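Local coordinates for uncharacterized protein (Parabacteroides merdae ATCC 43184, PDB 5BMT) that is of unknown function but combines a predicted OB-type lipoprotein domain with a larger, mostly beta region, probably immunoglobulin-like in fold, at residues A[30-35]-A[71-76]; A[131-136]-A[163-168]; A[207-212]-A[222-227]. All coordinates share one frame; numbering follows the deposited sequence.

Contact 1: residues A[30-35]-A[71-76]; sequences GYYPLY and GFYVAT
Tyr32 and Tyr73 lie side by side, pointing the same way, and their rings form an offset edge-to-face pair: the edge of Tyr73 is turned toward the face of Tyr32, with the planes at 64° and the centroids 5.5 Å apart. CE2 of Tyr73 makes the nearest approach, 3.6 Å from CD2 of Tyr32. Both side chains hold CG anti to the carbonyl carbon, beside the backbone N. Tyr73 also meets the ring of Phe59 edge-to-face, a second aromatic contact. Leu34 crosses Tyr73 obliquely and brings CD2 to 3.9 Å from Tyr73 CB, while its other methyl, CD1, reaches Ala75 CB; Leu34 is buried and also touches strands 24-28 and 50-57. An alanine in place of Tyr73 would keep the CB beside Leu34 but would probably cost the ring pair with Tyr32 and loosen the aromatic packing toward Phe59. On the face that carries Tyr35 and Val74, Tyr35 CB rests against Phe72, whose CD1 lies 3.5 Å from it. Phe72 CG takes the crowded position between backbone N and carbonyl carbon (chi1 55°), which sets its ring beside Tyr35 CB, with Val74 CG2 in plane at its edge. Tyr35 itself, CG anti to its backbone N, carries its ring away from the partner segment, where it makes a cation-pi contact with Arg23. Three backbone bonds fix this order: Tyr73 N to Pro33 O (3.1 Å), Tyr35 N to Tyr73 O (2.8 Å) and Ala75 N to Tyr35 O (2.9 Å). Tyr35 thus bonds through N and O to Tyr73 and Ala75, the residues flanking Val74, as in a parallel beta ladder. Strand 34-35 pairs with 73-79 and, through a backbone bond of Leu34 with Ile26, also meets strand 24-28, consistent with the closed barrel of an OB fold.

Contact 2: residues A[131-136]-A[163-168]; sequences TDQKNT and AQKREE
In the conformer described (a second one exists), Arg166 has its CG anti to the carbonyl carbon, and its chain then folds back at chi2 and chi3 across Thr136. Arg166 CB lies 3.7 Å from Lys134 O; its CG passes 3.2 Å from Thr136 OG1 and also nears the CG2 methyl; CD stays beside the same hydroxyl oxygen, and NE and CZ pass farther from it. Arg166 NH1 then comes round to donate to Thr136 OG1 at 3.1 Å, almost straight (170°) and in the guanidinium plane, and also touches Thr136 CG2. A water links that hydroxyl to Gln164 OE1, while Gln164 NE2 is held by the carbonyl of Asp99. Lys134 and Glu167 run side by side in the same direction, Lys134 CG touching Glu167 CD and CB touching CB, but their charged ends do not meet. On the face of Asn135 and Lys165, the extended Gln133 donates from NE2 to Asn135 OD1 on a lone pair and in its own amide plane, at 3.0 Å. Lys165 NZ forms a salt bridge with Glu168 OE1, and a water joins NZ to Gln133 OE1 and Glu168 O. Lys134 O accepts two backbone bonds, from Arg166 N at 2.7 Å and Glu167 N at 3.1 Å. Arg166 and Glu167 both opposing Lys134 make this a classic beta bulge in the antiparallel pair of strands 134-140 and 153-167.

Contact 3: residues A[207-212]-A[222-227]; sequences RVKYPL and ATWGYS
Strands 207-212 and 222-226 run antiparallel at 138°, with Tyr210 and Gly225 a hydrogen-bonded pair exchanging both backbone bonds and Lys209-Tyr226 and Pro211-Trp224 non-hydrogen-bonded pairs beside it. Lys209 leaves the backbone with CG in the crowded position between N and carbonyl carbon, and its chain crosses Trp224 obliquely. Lys209 CE sits over the six-membered ring of Trp224, 3.7 Å from its centroid, as a CH-pi contact, and Lys209 NZ continues above the same face, 4.7 Å from the centroid and 5° off the ring normal, in a cation-pi interaction. Pro211 CG reaches Trp224 CZ3 at 3.8 Å. The CB of Lys209 also packs beside Tyr226, whose ring meets the guanidinium of Arg207: CD2 of Tyr226 lies over the centre of that flat group, 3.4 Å from Arg207 CZ, with the planes 22° apart. The extended Arg207 chain delivers its guanidinium there, while NE donates to the hydroxyl of Thr158 on strand 153-167, a bond that should help fix how the group is turned. On the face that carries Tyr210, its ring, with CG also in the crowded position, lies over Gly225, whose CA makes a CH-pi contact 3.9 Å from the Tyr210 ring centroid. A CB at Gly225 would clash with CZ of the tyrosine, so glycine is what lets the ring lie so close. A water in the ring plane joins the Tyr210 hydroxyl to Tyr226 O. At one end Val208 N donates to Ser227 OG (2.9 Å) and Val208 O accepts from Ser227 N; at the other, Leu212 N bonds to Thr223 O. These cross-strand pairs belong to the beta hairpin of strands 203-214 and 221-233, which pairs through its first strand with 153-167.

From the N terminus, contact 1 comes first, joining 30-35 to 71-76 and closing a loop that includes strand 50-57 and two short helices within the predicted OB domain. The chain then passes into the larger mixed sheet, where contact 2 closes the excursion from 131-136 to 163-168, and contact 3 follows as the local hairpin between 207-212 and 222-227. The three loops run in series; none encloses or crosses another. Contacts 2 and 3 are neighbours, their nearest atoms about 6 Å apart, because strands 153-167 and 203-214 lie side by side. Contact 1 stands across the chain's centre, its centre about 34 Å from that of contact 2.

Contact 1: residues A[30-35]-A[71-76]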
loop_
_atom_site.group_PDB
_atom_site.type_symbol
_atom_site.label_atom_id
_atom_site.label_comp_id
_atom_site.label_asym_id
_atom_site.label_seq_id
_atom_site.Cartn_x
_atom_site.Cartn_y
_atom_site.Cartn_z
ATOM N N GLY A 30 -5.408 5.106 -9.287
ATOM C CA GLY A 30 -6.521 5.890 -9.828
ATOM C C GLY A 30 -6.206 6.838 -10.967
ATOM O O GLY A 30 -7.085 7.587 -11.386
ATOM N N TYR A 31 -4.985 6.766 -11.554
ATOM C CA TYR A 31 -4.619 7.647 -12.646
ATOM C C TYR A 31 -3.913 6.874 -13.736
ATOM O O TYR A 31 -3.575 5.706 -13.559
ATOM C CB TYR A 31 -3.698 8.799 -12.135
ATOM C CG TYR A 31 -3.830 10.072 -12.933
ATOM C CD1 TYR A 31 -4.868 10.964 -12.687
ATOM C CD2 TYR A 31 -2.909 10.401 -13.925
ATOM C CE1 TYR A 31 -5.006 12.140 -13.423
ATOM C CE2 TYR A 31 -3.041 11.574 -14.678
ATOM C CZ TYR A 31 -4.081 12.452 -14.403
ATOM O OH TYR A 31 -4.216 13.618 -15.101
ATOM N N TYR A 32 -3.696 7.531 -14.858
ATOM C CA TYR A 32 -2.941 6.975 -15.968
ATOM C C TYR A 32 -1.453 6.939 -15.675
ATOM O O TYR A 32 -0.979 7.740 -14.853
ATOM C CB TYR A 32 -3.119 7.907 -17.169
ATOM C CG TYR A 32 -4.501 7.904 -17.751
ATOM C CD1 TYR A 32 -4.989 6.792 -18.429
ATOM C CD2 TYR A 32 -5.309 9.030 -17.668
ATOM C CE1 TYR A 32 -6.246 6.811 -19.039
ATOM C CE2 TYR A 32 -6.566 9.057 -18.267
ATOM C CZ TYR A 32 -7.022 7.955 -18.965
ATOM O OH TYR A 32 -8.273 7.986 -19.536
ATOM N N PRO A 33 -0.684 6.135 -16.438
ATOM C CA PRO A 33 0.784 6.170 -16.272
ATOM C C PRO A 33 1.322 7.528 -16.706
ATOM O O PRO A 33 0.810 8.146 -17.648
ATOM C CB PRO A 33 1.294 5.061 -17.209
ATOM C CG PRO A 33 0.085 4.152 -17.427
ATOM C CD PRO A 33 -1.091 5.133 -17.441
ATOM N N LEU A 34 2.372 7.981 -16.005
ATOM C CA LEU A 34 2.979 9.280 -16.256
ATOM C C LEU A 34 4.450 9.196 -16.487
ATOM O O LEU A 34 5.137 8.453 -15.795
ATOM C CB LEU A 34 2.774 10.188 -15.030
ATOM C CG LEU A 34 1.322 10.336 -14.548
ATOM C CD1 LEU A 34 1.293 11.149 -13.280
ATOM C CD2 LEU A 34 0.456 10.971 -15.627
ATOM N N TYR A 35 4.945 10.044 -17.396
ATOM C CA TYR A 35 6.368 10.253 -17.563
ATOM C C TYR A 35 6.719 11.557 -16.878
ATOM O O TYR A 35 6.264 12.628 -17.307
ATOM C CB TYR A 35 6.802 10.267 -19.025
ATOM C CG TYR A 35 8.273 10.576 -19.176
ATOM C CD1 TYR A 35 9.245 9.705 -18.677
ATOM C CD2 TYR A 35 8.695 11.778 -19.741
ATOM C CE1 TYR A 35 10.602 9.993 -18.801
ATOM C CE2 TYR A 35 10.049 12.092 -19.845
ATOM C CZ TYR A 35 10.998 11.190 -19.381
ATOM O OH TYR A 35 12.332 11.506 -19.518
ATOM N N GLY A 71 1.191 5.988 -24.603
ATOM C CA GLY A 71 0.811 5.124 -23.481
ATOM C C GLY A 71 1.025 5.746 -22.103
ATOM O O GLY A 71 0.953 5.062 -21.073
ATOM N N PHE A 72 1.284 7.057 -22.081
ATOM C CA PHE A 72 1.468 7.824 -20.835
ATOM C C PHE A 72 1.200 9.289 -21.121
ATOM O O PHE A 72 1.282 9.738 -22.282
ATOM C CB PHE A 72 2.934 7.657 -20.299
ATOM C CG PHE A 72 4.009 8.029 -21.309
ATOM C CD1 PHE A 72 4.412 9.354 -21.474
ATOM C CD2 PHE A 72 4.581 7.063 -22.127
ATOM C CE1 PHE A 72 5.356 9.704 -22.443
ATOM C CE2 PHE A 72 5.545 7.413 -23.081
ATOM C CZ PHE A 72 5.928 8.728 -23.235
ATOM N N TYR A 73 0.980 10.050 -20.035
ATOM C CA TYR A 73 0.968 11.489 -20.104
ATOM C C TYR A 73 2.305 12.005 -19.578
ATOM O O TYR A 73 2.813 11.490 -18.574
ATOM C CB TYR A 73 -0.167 12.095 -19.262
ATOM C CG TYR A 73 -1.502 12.035 -19.946
ATOM C CD1 TYR A 73 -1.786 12.860 -21.032
ATOM C CD2 TYR A 73 -2.471 11.129 -19.537
ATOM C CE1 TYR A 73 -3.013 12.795 -21.682
ATOM C CE2 TYR A 73 -3.713 11.058 -20.179
ATOM C CZ TYR A 73 -3.967 11.879 -21.258
ATOM O OH TYR A 73 -5.180 11.804 -21.924
ATOM N N VAL A 74 2.837 13.046 -20.216
ATOM C CA VAL A 74 4.014 13.728 -19.681
ATOM C C VAL A 74 3.487 14.628 -18.569
ATOM O O VAL A 74 2.505 15.359 -18.774
ATOM C CB VAL A 74 4.769 14.534 -20.763
ATOM C CG1 VAL A 74 5.899 15.353 -20.130
ATOM C CG2 VAL A 74 5.311 13.608 -21.860
ATOM N N ALA A 75 4.103 14.561 -17.394
ATOM C CA ALA A 75 3.650 15.351 -16.255
ATOM C C ALA A 75 4.819 16.018 -15.588
ATOM O O ALA A 75 5.972 15.642 -15.800
ATOM C CB ALA A 75 2.935 14.440 -15.253
ATOM N N THR A 76 4.528 17.025 -14.780
ATOM C CA THR A 76 5.573 17.620 -13.959
ATOM C C THR A 76 5.173 17.365 -12.533
ATOM O O THR A 76 3.985 17.212 -12.202
ATOM C CB THR A 76 5.795 19.100 -14.250
ATOM O OG1 THR A 76 4.555 19.771 -14.086
ATOM C CG2 THR A 76 6.378 19.336 -15.637
#

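Contact 2: residues A[131-136]-A[163-168]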
loop_
_atom_site.group_PDB
_atom_site.type_symbol
_atom_site.label_atom_id
_atom_site.label_comp_id
_atom_site.label_asym_id
_atom_site.label_seq_id
_atom_site.Cartn_x
_atom_site.Cartn_y
_atom_site.Cartn_z
ATOM N N THR A 131 8.607 12.280 17.778
ATOM C CA THR A 131 9.311 12.782 16.601
ATOM C C THR A 131 10.526 11.866 16.360
ATOM O O THR A 131 11.190 11.489 17.316
ATOM C CB THR A 131 9.698 14.262 16.851
ATOM O OG1 THR A 131 8.489 15.009 16.991
ATOM C CG2 THR A 131 10.543 14.856 15.716
ATOM N N ASP A 132 10.751 11.443 15.105
ATOM C CA ASP A 132 11.860 10.571 14.685
ATOM C C ASP A 132 11.734 9.129 15.222
ATOM O O ASP A 132 12.685 8.342 15.126
ATOM C CB ASP A 132 13.237 11.164 15.031
ATOM C CG ASP A 132 13.499 12.495 14.332
ATOM O OD1 ASP A 132 12.948 12.708 13.223
ATOM O OD2 ASP A 132 14.271 13.309 14.882
ATOM N N GLN A 133 10.536 8.755 15.720
ATOM C CA GLN A 133 10.286 7.356 16.075
ATOM C C GLN A 133 10.358 6.540 14.788
ATOM O O GLN A 133 9.930 7.014 13.730
ATOM C CB GLN A 133 8.892 7.218 16.733
ATOM C CG GLN A 133 8.522 5.772 17.134
ATOM C CD GLN A 133 7.187 5.734 17.846
ATOM O OE1 GLN A 133 6.896 6.551 18.734
ATOM N NE2 GLN A 133 6.392 4.718 17.543
ATOM N N LYS A 134 10.893 5.321 14.867
ATOM C CA LYS A 134 10.931 4.450 13.704
ATOM C C LYS A 134 10.319 3.118 14.087
ATOM O O LYS A 134 10.615 2.584 15.156
ATOM C CB LYS A 134 12.369 4.250 13.185
ATOM C CG LYS A 134 13.045 5.543 12.702
ATOM C CD LYS A 134 12.682 5.879 11.253
ATOM C CE LYS A 134 13.226 7.216 10.811
ATOM N NZ LYS A 134 12.301 8.318 11.170
ATOM N N ASN A 135 9.481 2.588 13.198
ATOM C CA ASN A 135 8.828 1.306 13.402
ATOM C C ASN A 135 9.177 0.359 12.290
ATOM O O ASN A 135 9.508 0.804 11.178
ATOM C CB ASN A 135 7.303 1.474 13.399
ATOM C CG ASN A 135 6.749 2.529 14.305
ATOM O OD1 ASN A 135 7.314 2.839 15.350
ATOM N ND2 ASN A 135 5.532 2.954 14.022
ATOM N N THR A 136 9.023 -0.940 12.549
ATOM C CA THR A 136 9.060 -1.957 11.505
ATOM C C THR A 136 7.754 -2.728 11.619
ATOM O O THR A 136 7.055 -2.652 12.649
ATOM C CB THR A 136 10.293 -2.843 11.478
ATOM O OG1 THR A 136 10.440 -3.455 12.746
ATOM C CG2 THR A 136 11.536 -2.059 10.995
ATOM N N ALA A 163 3.022 -3.957 14.287
ATOM C CA ALA A 163 4.177 -3.059 14.307
ATOM C C ALA A 163 5.032 -3.258 15.534
ATOM O O ALA A 163 4.488 -3.500 16.621
ATOM C CB ALA A 163 3.702 -1.616 14.296
ATOM N N GLN A 164 6.336 -3.050 15.364
ATOM C CA GLN A 164 7.289 -3.043 16.479
ATOM C C GLN A 164 8.039 -1.731 16.464
ATOM O O GLN A 164 8.422 -1.264 15.389
ATOM C CB GLN A 164 8.302 -4.197 16.399
ATOM C CG GLN A 164 7.681 -5.582 16.589
ATOM C CD GLN A 164 8.708 -6.653 16.287
ATOM O OE1 GLN A 164 9.099 -6.863 15.137
ATOM N NE2 GLN A 164 9.181 -7.344 17.317
ATOM N N LYS A 165 8.273 -1.141 17.644
ATOM C CA LYS A 165 9.077 0.078 17.709
ATOM C C LYS A 165 10.550 -0.310 17.543
ATOM O O LYS A 165 11.010 -1.233 18.233
ATOM C CB LYS A 165 8.847 0.825 19.040
ATOM C CG LYS A 165 9.327 2.285 19.005
ATOM C CD LYS A 165 9.328 2.951 20.394
ATOM C CE LYS A 165 7.976 3.036 21.047
ATOM N NZ LYS A 165 8.061 3.738 22.363
ATOM N N ARG A 166 11.269 0.372 16.627
ATOM C CA ARG A 166 12.699 0.082 16.436
ATOM C C ARG A 166 13.584 1.216 16.961
ATOM O O ARG A 166 14.698 0.937 17.423
ATOM C CB ARG A 166 13.024 -0.214 14.970
ATOM C CG ARG A 166 12.265 -1.422 14.398
ATOM C CD ARG A 166 12.692 -2.801 14.934
ATOM N NE ARG A 166 14.064 -3.158 14.560
ATOM C CZ ARG A 166 14.415 -3.745 13.420
ATOM N NH1 ARG A 166 13.493 -4.083 12.527
ATOM N NH2 ARG A 166 15.685 -4.055 13.189
ATOM N N GLU A 167 13.112 2.475 16.914
ATOM C CA GLU A 167 13.836 3.644 17.458
ATOM C C GLU A 167 12.840 4.468 18.241
ATOM O O GLU A 167 11.744 4.722 17.743
ATOM C CB GLU A 167 14.509 4.485 16.362
ATOM C CG GLU A 167 15.630 3.772 15.614
ATOM C CD GLU A 167 16.223 4.494 14.416
ATOM O OE1 GLU A 167 16.472 5.718 14.513
ATOM O OE2 GLU A 167 16.488 3.821 13.394
ATOM N N GLU A 168 13.208 4.875 19.463
ATOM C CA GLU A 168 12.341 5.590 20.398
ATOM C C GLU A 168 11.895 6.964 19.908
ATOM O O GLU A 168 10.721 7.307 20.052
ATOM C CB GLU A 168 13.061 5.729 21.754
ATOM C CG GLU A 168 12.283 6.461 22.847
ATOM C CD GLU A 168 11.042 5.804 23.422
ATOM O OE1 GLU A 168 10.743 4.644 23.057
ATOM O OE2 GLU A 168 10.376 6.455 24.258
HETATM O O HOH W 1 15.348 8.008 15.395
HETATM O O HOH W 2 8.447 6.329 21.114
HETATM O O HOH W 3 9.030 -5.778 12.695
#

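Contact 3: residues A[207-212]-A[222-227]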
loop_
_atom_site.group_PDB
_atom_site.type_symbol
_atom_site.label_atom_id
_atom_site.label_comp_id
_atom_site.label_asym_id
_atom_site.label_seq_id
_atom_site.Cartn_x
_atom_site.Cartn_y
_atom_site.Cartn_z
ATOM N N ARG A 207 -9.591 -6.978 3.869
ATOM C CA ARG A 207 -9.452 -5.935 4.868
ATOM C C ARG A 207 -8.201 -6.220 5.674
ATOM O O ARG A 207 -7.686 -7.343 5.616
ATOM C CB ARG A 207 -10.680 -5.839 5.761
ATOM C CG ARG A 207 -10.883 -7.132 6.523
ATOM C CD ARG A 207 -12.128 -7.024 7.342
ATOM N NE ARG A 207 -12.327 -8.235 8.125
ATOM C CZ ARG A 207 -13.219 -8.326 9.102
ATOM N NH1 ARG A 207 -13.951 -7.275 9.441
ATOM N NH2 ARG A 207 -13.356 -9.454 9.776
ATOM N N VAL A 208 -7.742 -5.237 6.447
ATOM C CA VAL A 208 -6.547 -5.383 7.269
ATOM C C VAL A 208 -6.940 -5.219 8.719
ATOM O O VAL A 208 -7.501 -4.180 9.078
ATOM C CB VAL A 208 -5.443 -4.378 6.869
ATOM C CG1 VAL A 208 -4.206 -4.541 7.766
ATOM C CG2 VAL A 208 -5.043 -4.560 5.408
ATOM N N LYS A 209 -6.621 -6.237 9.556
ATOM C CA LYS A 209 -6.863 -6.143 10.979
ATOM C C LYS A 209 -5.574 -5.706 11.686
ATOM O O LYS A 209 -4.457 -5.921 11.195
ATOM C CB LYS A 209 -7.430 -7.441 11.518
ATOM C CG LYS A 209 -6.499 -8.573 11.757
ATOM C CD LYS A 209 -7.275 -9.602 12.640
ATOM C CE LYS A 209 -6.358 -10.462 13.470
ATOM N NZ LYS A 209 -6.648 -11.914 13.306
ATOM N N TYR A 210 -5.724 -5.041 12.817
ATOM C CA TYR A 210 -4.575 -4.537 13.540
ATOM C C TYR A 210 -4.874 -4.504 15.038
ATOM O O TYR A 210 -6.039 -4.412 15.420
ATOM C CB TYR A 210 -4.216 -3.102 13.042
ATOM C CG TYR A 210 -5.370 -2.116 13.125
ATOM C CD1 TYR A 210 -5.621 -1.402 14.292
ATOM C CD2 TYR A 210 -6.210 -1.905 12.036
ATOM C CE1 TYR A 210 -6.678 -0.498 14.373
ATOM C CE2 TYR A 210 -7.276 -1.007 12.101
ATOM C CZ TYR A 210 -7.502 -0.299 13.274
ATOM O OH TYR A 210 -8.540 0.603 13.367
ATOM N N PRO A 211 -3.852 -4.522 15.896
ATOM C CA PRO A 211 -4.121 -4.497 17.352
ATOM C C PRO A 211 -4.652 -3.132 17.794
ATOM O O PRO A 211 -4.044 -2.096 17.529
ATOM C CB PRO A 211 -2.745 -4.775 17.979
ATOM C CG PRO A 211 -1.937 -5.402 16.903
ATOM C CD PRO A 211 -2.422 -4.738 15.613
ATOM N N LEU A 212 -5.753 -3.158 18.557
ATOM C CA LEU A 212 -6.402 -1.946 19.046
ATOM C C LEU A 212 -6.126 -1.746 20.538
ATOM O O LEU A 212 -5.939 -0.607 20.983
ATOM C CB LEU A 212 -7.903 -2.090 18.796
ATOM C CG LEU A 212 -8.764 -0.874 18.929
ATOM C CD1 LEU A 212 -8.350 0.240 17.871
ATOM C CD2 LEU A 212 -10.228 -1.264 18.665
ATOM N N ALA A 222 -5.686 -7.718 23.170
ATOM C CA ALA A 222 -7.031 -7.973 23.690
ATOM C C ALA A 222 -8.108 -7.743 22.627
ATOM O O ALA A 222 -9.070 -8.517 22.557
ATOM C CB ALA A 222 -7.298 -7.088 24.900
ATOM N N THR A 223 -8.024 -6.627 21.872
ATOM C CA THR A 223 -9.016 -6.347 20.843
ATOM C C THR A 223 -8.328 -5.909 19.555
ATOM O O THR A 223 -7.196 -5.405 19.583
ATOM C CB THR A 223 -10.062 -5.295 21.263
ATOM O OG1 THR A 223 -9.420 -4.018 21.381
ATOM C CG2 THR A 223 -10.806 -5.662 22.553
ATOM N N TRP A 224 -9.044 -6.057 18.458
ATOM C CA TRP A 224 -8.536 -5.731 17.121
ATOM C C TRP A 224 -9.431 -4.741 16.428
ATOM O O TRP A 224 -10.661 -4.747 16.631
ATOM C CB TRP A 224 -8.498 -7.018 16.272
ATOM C CG TRP A 224 -7.660 -8.115 16.862
ATOM C CD1 TRP A 224 -8.029 -9.004 17.836
ATOM C CD2 TRP A 224 -6.286 -8.370 16.579
ATOM N NE1 TRP A 224 -6.983 -9.854 18.115
ATOM C CE2 TRP A 224 -5.902 -9.492 17.348
ATOM C CE3 TRP A 224 -5.353 -7.802 15.686
ATOM C CZ2 TRP A 224 -4.610 -10.022 17.292
ATOM C CZ3 TRP A 224 -4.072 -8.331 15.636
ATOM C CH2 TRP A 224 -3.716 -9.428 16.430
ATOM N N GLY A 225 -8.807 -3.925 15.593
ATOM C CA GLY A 225 -9.504 -2.995 14.715
ATOM C C GLY A 225 -9.417 -3.533 13.302
ATOM O O GLY A 225 -8.566 -4.386 13.002
ATOM N N TYR A 226 -10.268 -3.022 12.402
ATOM C CA TYR A 226 -10.289 -3.479 11.017
ATOM C C TYR A 226 -10.415 -2.295 10.102
ATOM O O TYR A 226 -11.222 -1.374 10.363
ATOM C CB TYR A 226 -11.492 -4.439 10.771
ATOM C CG TYR A 226 -11.451 -5.683 11.636
ATOM C CD1 TYR A 226 -11.941 -5.668 12.942
ATOM C CD2 TYR A 226 -10.898 -6.869 11.157
ATOM C CE1 TYR A 226 -11.845 -6.793 13.770
ATOM C CE2 TYR A 226 -10.849 -8.018 11.957
ATOM C CZ TYR A 226 -11.304 -7.966 13.267
ATOM O OH TYR A 226 -11.231 -9.079 14.072
ATOM N N SER A 227 -9.673 -2.334 9.018
ATOM C CA SER A 227 -9.797 -1.310 7.983
ATOM C C SER A 227 -11.124 -1.461 7.261
ATOM O O SER A 227 -11.808 -2.478 7.397
ATOM C CB SER A 227 -8.676 -1.501 6.950
ATOM O OG SER A 227 -8.904 -2.617 6.089
HETATM O O HOH W 4 -10.142 0.989 11.136
#